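Local atomic coordinates of histone acetyltransferase (Trypanosoma brucei brucei, PDB entry 6IF4), a protein that probably acetylates protein lysines with acetyl-CoA as a MYST-family enzyme, the part described here being its presumed Tudor domain near the N-terminus. Residues R50-G54 against S55-E59. Sequence-based numbering, arbitrary orientation.
Sequences RWLPG and SALRE
The backbone oxygen of G54 receives the amide of L57, N to O 3.0 Å, and one residue earlier the same step is taken between A56 N and P53 O at 3.1 Å. Both bonds run from residue i+3 back to residue i and are close to straight (159° and 162°), yet each donor stands well above the plane of its carbonyl and not on a lone pair, as is common in the tight winding of a short 3-10 segment. The two bonds turn the chain through roughly a right angle between strand 50-53 and strand 57-59.

Side chains close the turn on two sides. The methyl of A56 lies beyond P53 O, 3.7 Å from it, and also meets L52 CB at 4.1 Å. L57 swings its CG anti to its own carbonyl carbon (chi1 -56°), which lays that branch point 3.8 Å from P53 O and leaves CD2 4.3 Å from L52 CD1, a looser apolar touch between two leucines at the ends of the turn. L57 is buried, its side chain touching F4, I23 and Y37, while L52 shares A12 with it. At the outer side the hydroxyl of S55, held between its backbone N and carbonyl carbon, lies 3.5 Å from P53 CG in a van der Waals contact.

Strand 50-53 pairs with strand 35-41, and strand 57-59 with strand 9-13, so the turn links the two edges of the sheet. A short 3-10 turn before the last strand is a hallmark of the SH3-like barrel, the fold expected of this presumed Tudor domain, whose sequence falls in the chromodomain-knot family.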
# COMPACT_ATOMS: atom_id res chain seq x y z
N ARG B 50 5.83 -3.43 -2.74
CA ARG B 50 4.95 -4.53 -3.15
C ARG B 50 3.52 -4.09 -3.38
O ARG B 50 3.14 -3.06 -2.95
CB ARG B 50 4.91 -5.63 -2.10
CG ARG B 50 4.65 -5.17 -0.69
CD ARG B 50 5.00 -6.32 0.25
NE ARG B 50 6.43 -6.28 0.42
CZ ARG B 50 7.21 -7.27 0.74
NH1 ARG B 50 6.74 -8.48 0.93
NH2 ARG B 50 8.50 -7.05 0.88
N TRP B 51 2.82 -4.93 -4.11
CA TRP B 51 1.40 -4.73 -4.34
C TRP B 51 0.61 -5.29 -3.16
O TRP B 51 0.84 -6.43 -2.75
CB TRP B 51 0.97 -5.40 -5.64
CG TRP B 51 1.48 -4.71 -6.87
CD1 TRP B 51 2.59 -5.05 -7.58
CD2 TRP B 51 0.91 -3.57 -7.52
NE1 TRP B 51 2.74 -4.19 -8.64
CE2 TRP B 51 1.72 -3.27 -8.63
CE3 TRP B 51 -0.22 -2.78 -7.27
CZ2 TRP B 51 1.45 -2.21 -9.49
CZ3 TRP B 51 -0.48 -1.72 -8.13
CH2 TRP B 51 0.35 -1.45 -9.22
N LEU B 52 -0.32 -4.51 -2.63
CA LEU B 52 -1.12 -4.95 -1.50
C LEU B 52 -2.56 -4.56 -1.69
O LEU B 52 -2.87 -3.54 -2.33
CB LEU B 52 -0.61 -4.34 -0.18
CG LEU B 52 0.81 -4.72 0.25
CD1 LEU B 52 1.25 -3.89 1.44
CD2 LEU B 52 0.88 -6.21 0.56
N PRO B 53 -3.51 -5.35 -1.18
CA PRO B 53 -4.91 -4.94 -1.16
C PRO B 53 -5.16 -3.93 -0.05
O PRO B 53 -4.32 -3.70 0.83
CB PRO B 53 -5.65 -6.25 -0.90
CG PRO B 53 -4.69 -7.04 -0.07
CD PRO B 53 -3.31 -6.68 -0.57
N GLY B 54 -6.35 -3.32 -0.10
CA GLY B 54 -6.70 -2.33 0.91
C GLY B 54 -6.74 -2.90 2.32
O GLY B 54 -6.53 -2.17 3.29
N SER B 55 -6.99 -4.21 2.45
CA SER B 55 -7.08 -4.84 3.76
C SER B 55 -5.75 -4.82 4.51
O SER B 55 -5.73 -5.07 5.72
CB SER B 55 -7.57 -6.28 3.63
OG SER B 55 -6.86 -6.98 2.62
N ALA B 56 -4.64 -4.55 3.82
CA ALA B 56 -3.33 -4.48 4.45
C ALA B 56 -2.93 -3.05 4.80
O ALA B 56 -1.82 -2.85 5.32
CB ALA B 56 -2.27 -5.10 3.53
N LEU B 57 -3.79 -2.07 4.56
CA LEU B 57 -3.43 -0.67 4.70
C LEU B 57 -4.29 0.02 5.75
O LEU B 57 -5.42 -0.37 6.03
CB LEU B 57 -3.59 0.08 3.36
CG LEU B 57 -2.83 -0.46 2.15
CD1 LEU B 57 -3.08 0.42 0.94
CD2 LEU B 57 -1.34 -0.55 2.45
N ARG B 58 -3.72 1.09 6.31
CA ARG B 58 -4.40 1.98 7.24
C ARG B 58 -4.02 3.41 6.88
O ARG B 58 -2.90 3.67 6.43
CB ARG B 58 -4.01 1.72 8.70
CG ARG B 58 -4.47 0.40 9.28
CD ARG B 58 -4.42 0.45 10.80
NE ARG B 58 -3.08 0.70 11.33
CZ ARG B 58 -2.69 1.83 11.90
NH1 ARG B 58 -3.54 2.85 12.02
NH2 ARG B 58 -1.45 1.96 12.35
N GLU B 59 -4.95 4.33 7.09
CA GLU B 59 -4.62 5.74 6.98
C GLU B 59 -3.53 6.09 7.98
O GLU B 59 -3.42 5.48 9.05
CB GLU B 59 -5.85 6.62 7.25
CG GLU B 59 -6.85 6.70 6.11
CD GLU B 59 -8.02 7.61 6.45
OE1 GLU B 59 -9.05 7.53 5.75
OE2 GLU B 59 -7.90 8.40 7.41